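Local coordinates for protein PHOX (Pseudomonas fluorescens, PDB 4A9V) that hydrolyses phosphate monoesters as a beta-propeller alkaline phosphatase, using a cofactor of iron and calcium ions, at residues K543-G553 against P569-R578; S467-F475 against L512-R523. All coordinates share one frame; numbering follows the deposited sequence.

In the fold
Both contacts belong to the beta-propeller, each at a different four-stranded antiparallel sheet. Contact 2 comes first along the chain. It sets the loop 467-475 against the last two strands, 510-514 and 521-526, of the sheet that begins with 478-483. Contact 1 pairs the two inner strands of the sheet that is bounded by strands 30-37 and 532-538. Their centres are 22 Å apart and their nearest atoms about 7 Å, so they do not touch. Contact 1 reaches the metal sites: the His551 side chain is about 4 Å from a lithium ion held by Asp494 and Glu532. In contact 2 the Phe475 side chain stays about 12 Å from a calcium ion.

Contact 1: residues K543-G553 against P569-R578; sequences KTLFVGIQHPG and PRSSVMAITR
Three hydrogen-bonded pairs join strands 544-550 and 572-578: Leu545 with Ile576, Val547 with Met574, and Ile549 with Ser572. Each pair exchanges two backbone bonds. The straightest is Ile549 N to Ser572 O, 2.8 Å at 174°. CA-H...O contacts lie between them, such as Phe546 CA to Met574 O at 3.2 Å.

Apolar side chains cover both faces. On one, Val547 CG1 packs obliquely on Ile576 CG1 at 3.9 Å and on Met574 CB. Met574 CG meets Ile549 CG1 at 3.8 Å, while the bend at chi2 (-59°) and chi3 turns the end of its chain away. On the other face the Phe546 ring carries Thr544 CG2 over one side, and Ala575 CB lies obliquely to the ring at 4.1 Å from Phe546 CE1. Strands 30-37 and 532-538 flank the pair, completing a four-stranded antiparallel sheet, the usual form of a propeller blade.

The ends of the pair are held differently. Ser571 OG lies beside its own backbone N (chi1 -67°) and accepts from His551 N at 2.9 Å. With the hydroxyl gone, as in an alanine here, His551 N would probably lose this acceptor and Pro552 CD the oxygen it packs against. His551 NE2 is hydrogen-bonded to Glu532 OE1, a residue of the lithium site. Past His551, Pro552 O touches Pro569 CG at 3.4 Å. At the far end a water links Lys543 O to Arg578 N.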
ATOM      1  N   LYS A 543      14.401  16.435   7.268  1.00  8.13           N
ATOM      2  CA  LYS A 543      14.697  16.420   8.697  1.00  9.32           C
ATOM      3  C   LYS A 543      13.595  15.768   9.540  1.00  8.69           C
ATOM      4  O   LYS A 543      13.791  15.515  10.729  1.00  9.51           O
ATOM      5  CB  LYS A 543      14.993  17.838   9.184  1.00  9.90           C
ATOM      6  CG  LYS A 543      16.247  18.412   8.561  1.00 10.62           C
ATOM      7  CD  LYS A 543      16.428  19.862   8.948  1.00 14.41           C
ATOM      8  CE  LYS A 543      17.714  20.423   8.376  1.00 19.58           C
ATOM      9  NZ  LYS A 543      17.844  21.880   8.656  1.00 28.19           N
ATOM     10  N   THR A 544      12.451  15.490   8.922  1.00  8.06           N
ATOM     11  CA  THR A 544      11.399  14.719   9.566  1.00  8.14           C
ATOM     12  C   THR A 544      10.999  13.563   8.665  1.00  7.66           C
ATOM     13  O   THR A 544      10.751  13.739   7.475  1.00  8.38           O
ATOM     14  CB  THR A 544      10.154  15.577   9.881  1.00  8.82           C
ATOM     15  OG1 THR A 544      10.537  16.695  10.687  1.00 10.90           O
ATOM     16  CG2 THR A 544       9.109  14.769  10.627  1.00  9.67           C
ATOM     17  N   LEU A 545      10.999  12.368   9.245  1.00  7.35           N
ATOM     18  CA  LEU A 545      10.505  11.167   8.591  1.00  7.17           C
ATOM     19  C   LEU A 545       9.197  10.790   9.266  1.00  6.98           C
ATOM     20  O   LEU A 545       9.163  10.597  10.482  1.00  8.14           O
ATOM     21  CB  LEU A 545      11.547  10.037   8.731  1.00  8.08           C
ATOM     22  CG  LEU A 545      11.312   8.714   7.978  1.00  8.47           C
ATOM     23  CD1 LEU A 545      12.570   7.853   8.012  1.00  8.93           C
ATOM     24  CD2 LEU A 545      10.141   7.930   8.546  1.00  9.35           C
ATOM     25  N   PHE A 546       8.107  10.802   8.501  1.00  6.92           N
ATOM     26  CA  PHE A 546       6.802  10.389   9.003  1.00  6.76           C
ATOM     27  C   PHE A 546       6.586   8.914   8.679  1.00  6.61           C
ATOM     28  O   PHE A 546       6.830   8.486   7.551  1.00  6.96           O
ATOM     29  CB  PHE A 546       5.695  11.228   8.353  1.00  7.30           C
ATOM     30  CG  PHE A 546       5.837  12.708   8.587  1.00  7.76           C
ATOM     31  CD1 PHE A 546       5.349  13.285   9.746  1.00  9.06           C
ATOM     32  CD2 PHE A 546       6.432  13.531   7.636  1.00  8.29           C
ATOM     33  CE1 PHE A 546       5.428  14.650   9.944  1.00  9.56           C
ATOM     34  CE2 PHE A 546       6.514  14.896   7.837  1.00  9.33           C
ATOM     35  CZ  PHE A 546       6.025  15.455   8.996  1.00  9.78           C
ATOM     36  N   VAL A 547       6.164   8.136   9.673  1.00  6.67           N
ATOM     37  CA  VAL A 547       6.000   6.699   9.492  1.00  6.76           C
ATOM     38  C   VAL A 547       4.761   6.244  10.260  1.00  6.60           C
ATOM     39  O   VAL A 547       4.468   6.751  11.343  1.00  7.91           O
ATOM     40  CB  VAL A 547       7.264   5.921   9.938  1.00  6.81           C
ATOM     41  CG1 VAL A 547       7.567   6.142  11.414  1.00  9.15           C
ATOM     42  CG2 VAL A 547       7.126   4.437   9.630  1.00  7.87           C
ATOM     43  N   GLY A 548       4.021   5.307   9.684  1.00  6.24           N
ATOM     44  CA  GLY A 548       2.819   4.788  10.314  1.00  6.74           C
ATOM     45  C   GLY A 548       3.052   3.567  11.185  1.00  6.70           C
ATOM     46  O   GLY A 548       3.845   2.669  10.862  1.00  7.43           O
ATOM     47  N   ILE A 549       2.295   3.530  12.277  1.00  6.63           N
ATOM     48  CA  ILE A 549       2.190   2.374  13.141  1.00  7.10           C
ATOM     49  C   ILE A 549       0.742   1.906  13.074  1.00  6.48           C
ATOM     50  O   ILE A 549      -0.171   2.592  13.534  1.00  6.97           O
ATOM     51  CB  ILE A 549       2.553   2.752  14.592  1.00  7.57           C
ATOM     52  CG1 ILE A 549       3.994   3.279  14.681  1.00  9.17           C
ATOM     53  CG2 ILE A 549       2.331   1.568  15.518  1.00  8.52           C
ATOM     54  CD1 ILE A 549       5.063   2.326  14.183  1.00  8.88           C
ATOM     55  N   GLN A 550       0.537   0.797  12.375  1.00  6.52           N
ATOM     56  CA  GLN A 550      -0.791   0.319  12.038  1.00  6.65           C
ATOM     57  C   GLN A 550      -1.190  -0.844  12.947  1.00  6.64           C
ATOM     58  O   GLN A 550      -0.389  -1.735  13.223  1.00  7.24           O
ATOM     59  CB  GLN A 550      -0.832  -0.116  10.564  1.00  6.81           C
ATOM     60  CG  GLN A 550      -2.233  -0.349  10.028  1.00  6.35           C
ATOM     61  CD  GLN A 550      -2.236  -1.085   8.709  1.00  7.07           C
ATOM     62  OE1 GLN A 550      -1.600  -2.132   8.572  1.00  8.36           O
ATOM     63  NE2 GLN A 550      -2.984  -0.567   7.740  1.00  7.24           N
ATOM     64  N   HIS A 551      -2.451  -0.818  13.370  1.00  6.96           N
ATOM     65  CA  HIS A 551      -3.048  -1.841  14.237  1.00  7.73           C
ATOM     66  C   HIS A 551      -2.179  -2.283  15.389  1.00  8.36           C
ATOM     67  O   HIS A 551      -2.095  -3.470  15.682  1.00  8.71           O
ATOM     68  CB  HIS A 551      -3.569  -3.047  13.435  1.00  8.30           C
ATOM     69  CG  HIS A 551      -2.502  -3.803  12.664  1.00  8.42           C
ATOM     70  ND1 HIS A 551      -1.590  -4.608  13.254  1.00  8.36           N
ATOM     71  CD2 HIS A 551      -2.275  -3.897  11.295  1.00  8.58           C
ATOM     72  CE1 HIS A 551      -0.816  -5.173  12.311  1.00  8.94           C
ATOM     73  NE2 HIS A 551      -1.241  -4.743  11.114  1.00  9.07           N
ATOM     74  N   PRO A 552      -1.628  -1.329  16.158  1.00  8.04           N
ATOM     75  CA  PRO A 552      -1.001  -1.768  17.398  1.00  8.95           C
ATOM     76  C   PRO A 552      -1.977  -2.562  18.257  1.00  8.65           C
ATOM     77  O   PRO A 552      -3.151  -2.205  18.363  1.00  9.18           O
ATOM     78  CB  PRO A 552      -0.603  -0.453  18.079  1.00  9.08           C
ATOM     79  CG  PRO A 552      -1.560   0.546  17.538  1.00  8.68           C
ATOM     80  CD  PRO A 552      -1.808   0.133  16.117  1.00  8.29           C
ATOM     81  N   GLY A 553      -1.509  -3.661  18.834  1.00  9.31           N
ATOM     82  CA  GLY A 553      -2.358  -4.470  19.691  1.00  9.56           C
ATOM     83  C   GLY A 553      -3.459  -5.209  18.943  1.00 10.57           C
ATOM     84  O   GLY A 553      -4.498  -5.508  19.519  1.00 10.79           O
ATOM     85  N   PRO A 569      -5.216   0.849  22.354  1.00  8.56           N
ATOM     86  CA  PRO A 569      -4.184   1.242  21.397  1.00  8.51           C
ATOM     87  C   PRO A 569      -4.786   1.884  20.152  1.00  8.34           C
ATOM     88  O   PRO A 569      -5.919   1.582  19.783  1.00  8.76           O
ATOM     89  CB  PRO A 569      -3.515  -0.087  21.049  1.00  9.28           C
ATOM     90  CG  PRO A 569      -4.615  -1.086  21.183  1.00  9.07           C
ATOM     91  CD  PRO A 569      -5.505  -0.595  22.295  1.00  9.18           C
ATOM     92  N   ARG A 570      -4.055   2.826  19.565  1.00  7.94           N
ATOM     93  CA  ARG A 570      -4.544   3.577  18.409  1.00  7.93           C
ATOM     94  C   ARG A 570      -3.462   3.644  17.339  1.00  7.00           C
ATOM     95  O   ARG A 570      -2.366   4.137  17.588  1.00  7.67           O
ATOM     96  CB  ARG A 570      -4.944   4.996  18.819  1.00  7.77           C
ATOM     97  CG  ARG A 570      -6.056   5.035  19.855  1.00  8.74           C
ATOM     98  CD  ARG A 570      -6.154   6.395  20.520  1.00 10.03           C
ATOM     99  NE  ARG A 570      -6.636   7.421  19.601  1.00  8.83           N
ATOM    100  CZ  ARG A 570      -6.750   8.701  19.925  1.00  9.35           C
ATOM    101  NH1 ARG A 570      -6.336   9.116  21.116  1.00 10.59           N
ATOM    102  NH2 ARG A 570      -7.245   9.566  19.052  1.00  9.41           N
ATOM    103  N   SER A 571      -3.803   3.217  16.126  1.00  7.11           N
ATOM    104  CA  SER A 571      -2.944   3.436  14.966  1.00  6.85           C
ATOM    105  C   SER A 571      -2.580   4.906  14.891  1.00  6.62           C
ATOM    106  O   SER A 571      -3.432   5.778  15.097  1.00  6.94           O
ATOM    107  CB  SER A 571      -3.665   3.027  13.681  1.00  6.73           C
ATOM    108  OG  SER A 571      -3.895   1.631  13.635  1.00  7.73           O
ATOM    109  N   SER A 572      -1.310   5.173  14.616  1.00  6.47           N
ATOM    110  CA  SER A 572      -0.795   6.529  14.654  1.00  7.15           C
ATOM    111  C   SER A 572       0.207   6.760  13.544  1.00  6.72           C
ATOM    112  O   SER A 572       0.905   5.835  13.117  1.00  7.59           O
ATOM    113  CB  SER A 572      -0.122   6.804  15.998  1.00  7.64           C
ATOM    114  OG  SER A 572      -1.027   6.648  17.075  1.00  8.33           O
ATOM    115  N   VAL A 573       0.294   8.013  13.107  1.00  6.68           N
ATOM    116  CA  VAL A 573       1.401   8.486  12.305  1.00  6.80           C
ATOM    117  C   VAL A 573       2.390   9.151  13.244  1.00  6.74           C
ATOM    118  O   VAL A 573       2.016  10.023  14.042  1.00  7.63           O
ATOM    119  CB  VAL A 573       0.918   9.480  11.226  1.00  7.22           C
ATOM    120  CG1 VAL A 573       2.085  10.025  10.421  1.00  8.44           C
ATOM    121  CG2 VAL A 573      -0.097   8.817  10.308  1.00  8.29           C
ATOM    122  N   MET A 574       3.645   8.725  13.151  1.00  7.33           N
ATOM    123  CA  MET A 574       4.725   9.235  13.984  1.00  7.97           C
ATOM    124  C   MET A 574       5.603  10.175  13.177  1.00  7.53           C
ATOM    125  O   MET A 574       5.818   9.965  11.988  1.00  9.21           O
ATOM    126  CB  MET A 574       5.590   8.079  14.498  1.00  8.95           C
ATOM    127  CG  MET A 574       4.809   6.948  15.142  1.00  9.85           C
ATOM    128  SD  MET A 574       3.816   7.458  16.559  1.00 11.25           S
ATOM    129  CE  MET A 574       5.088   7.974  17.707  1.00 13.01           C
ATOM    130  N   ALA A 575       6.156  11.168  13.863  1.00  7.56           N
ATOM    131  CA  ALA A 575       7.196  12.029  13.322  1.00  8.17           C
ATOM    132  C   ALA A 575       8.531  11.688  13.975  1.00  7.92           C
ATOM    133  O   ALA A 575       8.654  11.731  15.204  1.00  9.43           O
ATOM    134  CB  ALA A 575       6.852  13.489  13.581  1.00  9.07           C
ATOM    135  N   ILE A 576       9.496  11.272  13.161  1.00  8.48           N
ATOM    136  CA  ILE A 576      10.825  10.902  13.621  1.00  8.00           C
ATOM    137  C   ILE A 576      11.803  12.008  13.232  1.00  8.45           C
ATOM    138  O   ILE A 576      11.852  12.429  12.075  1.00  8.40           O
ATOM    139  CB  ILE A 576      11.290   9.587  12.960  1.00  8.39           C
ATOM    140  CG1 ILE A 576      10.229   8.481  13.066  1.00 11.26           C
ATOM    141  CG2 ILE A 576      12.649   9.171  13.498  1.00 10.56           C
ATOM    142  CD1 ILE A 576       9.772   8.140  14.462  1.00 13.76           C
ATOM    143  N   THR A 577      12.570  12.477  14.212  1.00  9.16           N
ATOM    144  CA  THR A 577      13.528  13.552  14.000  1.00  9.31           C
ATOM    145  C   THR A 577      14.838  13.225  14.720  1.00  9.63           C
ATOM    146  O   THR A 577      14.888  12.363  15.597  1.00 10.18           O
ATOM    147  CB  THR A 577      12.980  14.895  14.521  1.00 10.18           C
ATOM    148  OG1 THR A 577      12.610  14.754  15.897  1.00 11.46           O
ATOM    149  CG2 THR A 577      11.771  15.351  13.709  1.00 11.21           C
ATOM    150  N   ARG A 578      15.887  13.967  14.373  1.00 10.65           N
ATOM    151  CA  ARG A 578      17.128  13.978  15.141  1.00 11.40           C
ATOM    152  C   ARG A 578      17.102  15.081  16.193  1.00 12.35           C
ATOM    153  O   ARG A 578      16.732  16.220  15.909  1.00 13.51           O
ATOM    154  CB  ARG A 578      18.332  14.172  14.207  1.00 11.37           C
ATOM    155  CG  ARG A 578      18.706  12.913  13.441  1.00 11.90           C
ATOM    156  CD  ARG A 578      19.591  13.199  12.239  1.00 11.68           C
ATOM    157  NE  ARG A 578      20.807  13.914  12.596  1.00 13.82           N
ATOM    158  CZ  ARG A 578      21.885  14.004  11.823  1.00 14.78           C
ATOM    159  NH1 ARG A 578      21.912  13.427  10.631  1.00 16.51           N
ATOM    160  NH2 ARG A 578      22.931  14.706  12.232  1.00 16.04           N
TER
HETATM  161  O   HOH W   1      15.809  16.076  12.376  1.00 11.27           O

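Contact 2: residues S467-F475 against L512-R523; sequences SNITPQNMF and LCADPATGEIRR
Arg523 points its guanidinium at the loop 467-475 and takes hold of two backbone carbonyls. Arg523 NH1 donates to Gln472 O at 2.7 Å, in the plane of that carbonyl. Arg523 NH2 donates to Met474 O at 2.8 Å, in the guanidinium plane. The chain is extended up to a bend at chi3 (-64°), which turns the group to the loop. The Gln472 amide crosses it obliquely, with the planes 57° apart, and its OE1 is hydrogen-bonded to Ser15 OG.

Asn473 lies at about a right angle to Ile521. Asn473 ND2 spends both hydrogens: one on Ile521 O at 3.0 Å, reached from above the carbonyl plane, the other on Asn468 O within the loop. Its OD1 accepts from Thr470 N, so the amide is fixed in rotation. Asn468 ND2 donates to Gly519 O at 2.9 Å, nearly exactly in its own amide plane, and also to Phe449 O. Asn468 OD1 is hydrogen-bonded to Ser466 OG.

The Phe475 ring takes Leu512 CD1 over one face, 4.1 Å from the centroid, a CH-pi contact. Leu512 CD2 fits against Phe475 CD1 at 3.6 Å.

The loop thus packs on the last two strands, the hairpin 510-514 and 521-526, of the four-stranded antiparallel sheet it leads into, a blade of the propeller.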
ATOM      1  N   SER A 467      23.575 -12.752   1.692  1.00  9.06           N
ATOM      2  CA  SER A 467      24.715 -12.462   2.541  0.50  9.33           C
ATOM      3  C   SER A 467      24.637 -11.092   3.212  1.00  9.31           C
ATOM      4  O   SER A 467      25.403 -10.816   4.137  1.00 10.40           O
ATOM      5  CB  SER A 467      25.997 -12.559   1.728  0.50 10.61           C
ATOM      6  OG  SER A 467      25.954 -11.653   0.643  0.50  9.38           O
ATOM      7  N   ASN A 468      23.799 -10.201   2.684  1.00  9.18           N
ATOM      8  CA  ASN A 468      23.556  -8.913   3.330  1.00  8.82           C
ATOM      9  C   ASN A 468      22.557  -8.973   4.488  1.00  8.82           C
ATOM     10  O   ASN A 468      22.334  -7.967   5.181  1.00  9.54           O
ATOM     11  CB  ASN A 468      23.195  -7.811   2.308  1.00  8.78           C
ATOM     12  CG  ASN A 468      22.079  -8.192   1.332  1.00  8.46           C
ATOM     13  OD1 ASN A 468      21.798  -9.367   1.065  1.00  9.38           O
ATOM     14  ND2 ASN A 468      21.511  -7.163   0.700  1.00  8.08           N
ATOM     15  N   ILE A 469      22.047 -10.170   4.761  1.00  8.71           N
ATOM     16  CA  ILE A 469      21.317 -10.459   5.991  1.00  8.56           C
ATOM     17  C   ILE A 469      22.265 -11.110   6.997  1.00  9.57           C
ATOM     18  O   ILE A 469      22.942 -12.085   6.678  1.00 10.71           O
ATOM     19  CB  ILE A 469      20.131 -11.414   5.718  1.00  8.33           C
ATOM     20  CG1 ILE A 469      19.118 -10.767   4.769  1.00  9.18           C
ATOM     21  CG2 ILE A 469      19.468 -11.821   7.022  1.00  9.83           C
ATOM     22  CD1 ILE A 469      18.497  -9.488   5.293  1.00 10.54           C
ATOM     23  N   THR A 470      22.210 -10.637   8.233  1.00  9.18           N
ATOM     24  CA  THR A 470      23.034 -11.158   9.310  1.00 10.64           C
ATOM     25  C   THR A 470      22.172 -11.447  10.530  1.00  9.83           C
ATOM     26  O   THR A 470      21.059 -10.937  10.633  1.00  9.53           O
ATOM     27  CB  THR A 470      24.110 -10.142   9.725  1.00 12.16           C
ATOM     28  OG1 THR A 470      23.486  -9.045  10.404  1.00 12.96           O
ATOM     29  CG2 THR A 470      24.885  -9.638   8.516  1.00 13.94           C
ATOM     30  N   PRO A 471      22.749 -12.119  11.539  1.00 10.22           N
ATOM     31  CA  PRO A 471      21.973 -12.296  12.757  1.00 10.71           C
ATOM     32  C   PRO A 471      21.635 -10.984  13.455  1.00 11.01           C
ATOM     33  O   PRO A 471      20.649 -10.919  14.190  1.00 12.81           O
ATOM     34  CB  PRO A 471      22.884 -13.173  13.621  1.00 11.80           C
ATOM     35  CG  PRO A 471      23.600 -14.007  12.613  1.00 12.69           C
ATOM     36  CD  PRO A 471      23.894 -13.046  11.487  1.00 11.47           C
ATOM     37  N   GLN A 472      22.424  -9.943  13.209  1.00 10.42           N
ATOM     38  CA  GLN A 472      22.149  -8.649  13.820  1.00 10.72           C
ATOM     39  C   GLN A 472      20.976  -7.914  13.169  1.00 11.86           C
ATOM     40  O   GLN A 472      20.159  -7.339  13.885  1.00 13.09           O
ATOM     41  CB  GLN A 472      23.395  -7.764  13.835  1.00 10.55           C
ATOM     42  CG  GLN A 472      23.241  -6.553  14.755  1.00 13.03           C
ATOM     43  CD  GLN A 472      22.321  -5.471  14.195  1.00 13.33           C
ATOM     44  OE1 GLN A 472      22.242  -5.271  12.982  1.00 13.87           O
ATOM     45  NE2 GLN A 472      21.705  -4.701  15.083  1.00 13.95           N
ATOM     46  N   ASN A 473      20.884  -7.932  11.836  1.00  9.49           N
ATOM     47  CA  ASN A 473      19.954  -7.053  11.119  1.00  9.07           C
ATOM     48  C   ASN A 473      18.711  -7.747  10.571  1.00  8.66           C
ATOM     49  O   ASN A 473      17.892  -7.117   9.906  1.00  9.88           O
ATOM     50  CB  ASN A 473      20.661  -6.300   9.985  1.00  9.80           C
ATOM     51  CG  ASN A 473      20.952  -7.179   8.782  1.00  8.77           C
ATOM     52  OD1 ASN A 473      20.649  -8.367   8.786  1.00 10.18           O
ATOM     53  ND2 ASN A 473      21.602  -6.611   7.772  1.00  9.97           N
ATOM     54  N   MET A 474      18.533  -9.020  10.895  1.00  8.70           N
ATOM     55  CA  MET A 474      17.546  -9.820  10.190  1.00  8.81           C
ATOM     56  C   MET A 474      16.109  -9.392  10.487  1.00  8.07           C
ATOM     57  O   MET A 474      15.769  -8.936  11.583  1.00  9.60           O
ATOM     58  CB  MET A 474      17.742 -11.303  10.484  1.00  9.00           C
ATOM     59  CG  MET A 474      17.716 -11.647  11.954  1.00  9.75           C
ATOM     60  SD  MET A 474      17.929 -13.416  12.181  1.00 10.79           S
ATOM     61  CE  MET A 474      17.785 -13.514  13.962  1.00 12.00           C
ATOM     62  N   PHE A 475      15.255  -9.626   9.496  1.00  8.06           N
ATOM     63  CA  PHE A 475      13.855  -9.215   9.514  1.00  8.06           C
ATOM     64  C   PHE A 475      13.060 -10.163   8.615  1.00  7.75           C
ATOM     65  O   PHE A 475      13.637 -10.971   7.887  1.00  8.24           O
ATOM     66  CB  PHE A 475      13.723  -7.771   9.012  1.00  8.40           C
ATOM     67  CG  PHE A 475      14.216  -7.569   7.604  1.00  8.27           C
ATOM     68  CD1 PHE A 475      15.560  -7.303   7.350  1.00  8.25           C
ATOM     69  CD2 PHE A 475      13.344  -7.678   6.527  1.00  8.08           C
ATOM     70  CE1 PHE A 475      16.008  -7.136   6.050  1.00  8.59           C
ATOM     71  CE2 PHE A 475      13.801  -7.531   5.226  1.00  9.09           C
ATOM     72  CZ  PHE A 475      15.137  -7.273   4.987  1.00  9.44           C
ATOM     73  N   LEU A 512      14.026  -0.569   8.416  1.00  6.58           N
ATOM     74  CA  LEU A 512      15.450  -0.655   8.154  1.00  6.72           C
ATOM     75  C   LEU A 512      15.824   0.319   7.044  1.00  6.51           C
ATOM     76  O   LEU A 512      14.958   0.897   6.384  1.00  7.33           O
ATOM     77  CB  LEU A 512      15.843  -2.091   7.760  1.00  7.38           C
ATOM     78  CG  LEU A 512      15.353  -3.182   8.725  1.00  7.64           C
ATOM     79  CD1 LEU A 512      14.092  -3.868   8.219  1.00  7.41           C
ATOM     80  CD2 LEU A 512      16.446  -4.208   9.011  1.00  8.77           C
ATOM     81  N   CYS A 513      17.118   0.546   6.895  1.00  7.22           N
ATOM     82  CA  CYS A 513      17.630   1.433   5.874  1.00  7.38           C
ATOM     83  C   CYS A 513      18.741   0.723   5.121  1.00  7.65           C
ATOM     84  O   CYS A 513      19.587   0.069   5.724  1.00  8.79           O
ATOM     85  CB  CYS A 513      18.167   2.711   6.518  1.00  8.34           C
ATOM     86  SG  CYS A 513      18.458   4.063   5.354  1.00 10.22           S
ATOM     87  N   ALA A 514      18.740   0.876   3.802  1.00  7.84           N
ATOM     88  CA  ALA A 514      19.659   0.154   2.935  1.00  8.08           C
ATOM     89  C   ALA A 514      20.386   1.098   1.985  1.00  7.98           C
ATOM     90  O   ALA A 514      19.830   2.111   1.534  1.00  8.16           O
ATOM     91  CB  ALA A 514      18.914  -0.908   2.144  1.00  9.64           C
ATOM     92  N   ASP A 515      21.600   0.697   1.625  1.00  8.23           N
ATOM     93  CA  ASP A 515      22.406   1.348   0.599  1.00  8.82           C
ATOM     94  C   ASP A 515      22.274   0.555  -0.703  1.00  8.85           C
ATOM     95  O   ASP A 515      22.717  -0.589  -0.777  1.00  9.27           O
ATOM     96  CB  ASP A 515      23.867   1.364   1.066  1.00 10.35           C
ATOM     97  CG  ASP A 515      24.780   2.115   0.130  1.00 11.80           C
ATOM     98  OD1 ASP A 515      24.598   2.012  -1.095  1.00 13.76           O
ATOM     99  OD2 ASP A 515      25.701   2.797   0.624  1.00 14.29           O
ATOM    100  N   PRO A 516      21.601   1.129  -1.709  1.00  8.61           N
ATOM    101  CA  PRO A 516      21.367   0.384  -2.941  1.00  9.90           C
ATOM    102  C   PRO A 516      22.633  -0.123  -3.625  1.00  9.32           C
ATOM    103  O   PRO A 516      22.618  -1.190  -4.247  1.00 10.76           O
ATOM    104  CB  PRO A 516      20.641   1.404  -3.822  1.00 10.63           C
ATOM    105  CG  PRO A 516      19.904   2.254  -2.850  1.00  9.40           C
ATOM    106  CD  PRO A 516      20.847   2.396  -1.685  1.00  9.26           C
ATOM    107  N   ALA A 517      23.717   0.638  -3.531  1.00  9.56           N
ATOM    108  CA  ALA A 517      24.954   0.297  -4.231  1.00 10.05           C
ATOM    109  C   ALA A 517      25.688  -0.851  -3.545  1.00 10.73           C
ATOM    110  O   ALA A 517      26.321  -1.682  -4.202  1.00 15.34           O
ATOM    111  CB  ALA A 517      25.860   1.514  -4.334  1.00 12.92           C
ATOM    112  N   THR A 518      25.684  -0.860  -2.221  1.00 10.68           N
ATOM    113  CA  THR A 518      26.519  -1.803  -1.504  1.00 11.01           C
ATOM    114  C   THR A 518      25.727  -2.995  -1.000  1.00 10.25           C
ATOM    115  O   THR A 518      26.314  -4.027  -0.681  1.00 11.54           O
ATOM    116  CB  THR A 518      27.225  -1.165  -0.303  1.00 11.77           C
ATOM    117  OG1 THR A 518      26.252  -0.877   0.701  1.00 11.30           O
ATOM    118  CG2 THR A 518      27.964   0.108  -0.703  1.00 13.91           C
ATOM    119  N   GLY A 519      24.409  -2.847  -0.896  1.00  9.77           N
ATOM    120  CA  GLY A 519      23.558  -3.882  -0.351  1.00  8.56           C
ATOM    121  C   GLY A 519      23.435  -3.877   1.160  1.00  8.37           C
ATOM    122  O   GLY A 519      22.666  -4.660   1.707  1.00  8.95           O
ATOM    123  N   GLU A 520      24.190  -3.012   1.839  1.00  8.36           N
ATOM    124  CA  GLU A 520      24.181  -3.007   3.295  1.00  8.52           C
ATOM    125  C   GLU A 520      22.813  -2.587   3.829  1.00  7.91           C
ATOM    126  O   GLU A 520      22.221  -1.615   3.346  1.00  8.45           O
ATOM    127  CB  GLU A 520      25.268  -2.078   3.843  1.00  9.77           C
ATOM    128  CG  GLU A 520      25.388  -2.147   5.356  1.00 11.96           C
ATOM    129  CD  GLU A 520      26.492  -1.282   5.935  1.00 13.31           C
ATOM    130  OE1 GLU A 520      27.167  -0.547   5.179  1.00 18.35           O
ATOM    131  OE2 GLU A 520      26.623  -1.282   7.178  1.00 15.46           O
ATOM    132  N   ILE A 521      22.364  -3.263   4.885  1.00  8.27           N
ATOM    133  CA  ILE A 521      21.091  -2.984   5.545  1.00  7.44           C
ATOM    134  C   ILE A 521      21.320  -2.828   7.047  1.00  8.22           C
ATOM    135  O   ILE A 521      21.985  -3.669   7.662  1.00  9.22           O
ATOM    136  CB  ILE A 521      20.082  -4.130   5.300  1.00  7.83           C
ATOM    137  CG1 ILE A 521      19.805  -4.271   3.801  1.00  8.58           C
ATOM    138  CG2 ILE A 521      18.794  -3.872   6.060  1.00  9.65           C
ATOM    139  CD1 ILE A 521      19.120  -5.567   3.410  1.00 10.44           C
ATOM    140  N   ARG A 522      20.786  -1.752   7.623  1.00  8.11           N
ATOM    141  CA  ARG A 522      20.834  -1.517   9.067  1.00  8.45           C
ATOM    142  C   ARG A 522      19.429  -1.313   9.619  1.00  8.15           C
ATOM    143  O   ARG A 522      18.611  -0.616   9.019  1.00  8.19           O
ATOM    144  CB  ARG A 522      21.697  -0.291   9.384  1.00  9.12           C
ATOM    145  CG  ARG A 522      23.148  -0.448   8.971  1.00  9.43           C
ATOM    146  CD  ARG A 522      23.989   0.740   9.392  1.00 10.96           C
ATOM    147  NE  ARG A 522      25.322   0.603   8.834  1.00 12.55           N
ATOM    148  CZ  ARG A 522      26.333   1.417   9.082  1.00 18.71           C
ATOM    149  NH1 ARG A 522      26.175   2.449   9.890  1.00 28.22           N
ATOM    150  NH2 ARG A 522      27.486   1.220   8.469  1.00 33.58           N
ATOM    151  N   ARG A 523      19.148  -1.887  10.783  1.00  8.05           N
ATOM    152  CA  ARG A 523      17.866  -1.682  11.448  1.00  7.71           C
ATOM    153  C   ARG A 523      17.820  -0.300  12.081  1.00  7.56           C
ATOM    154  O   ARG A 523      18.754   0.098  12.786  1.00  8.29           O
ATOM    155  CB  ARG A 523      17.624  -2.760  12.509  1.00  7.95           C
ATOM    156  CG  ARG A 523      16.207  -2.756  13.049  1.00  8.87           C
ATOM    157  CD  ARG A 523      15.980  -3.821  14.112  1.00 10.04           C
ATOM    158  NE  ARG A 523      16.134  -5.173  13.586  1.00 10.93           N
ATOM    159  CZ  ARG A 523      17.168  -5.973  13.832  1.00  9.79           C
ATOM    160  NH1 ARG A 523      18.179  -5.578  14.594  1.00 10.67           N
ATOM    161  NH2 ARG A 523      17.160  -7.215  13.370  1.00 10.34           N
TER
HETATM  162  O   HOH W   2      23.973  -5.763   5.395  1.00  9.98           O
HETATM  163  O   HOH W   3      18.317  -9.422  14.889  1.00 19.96           O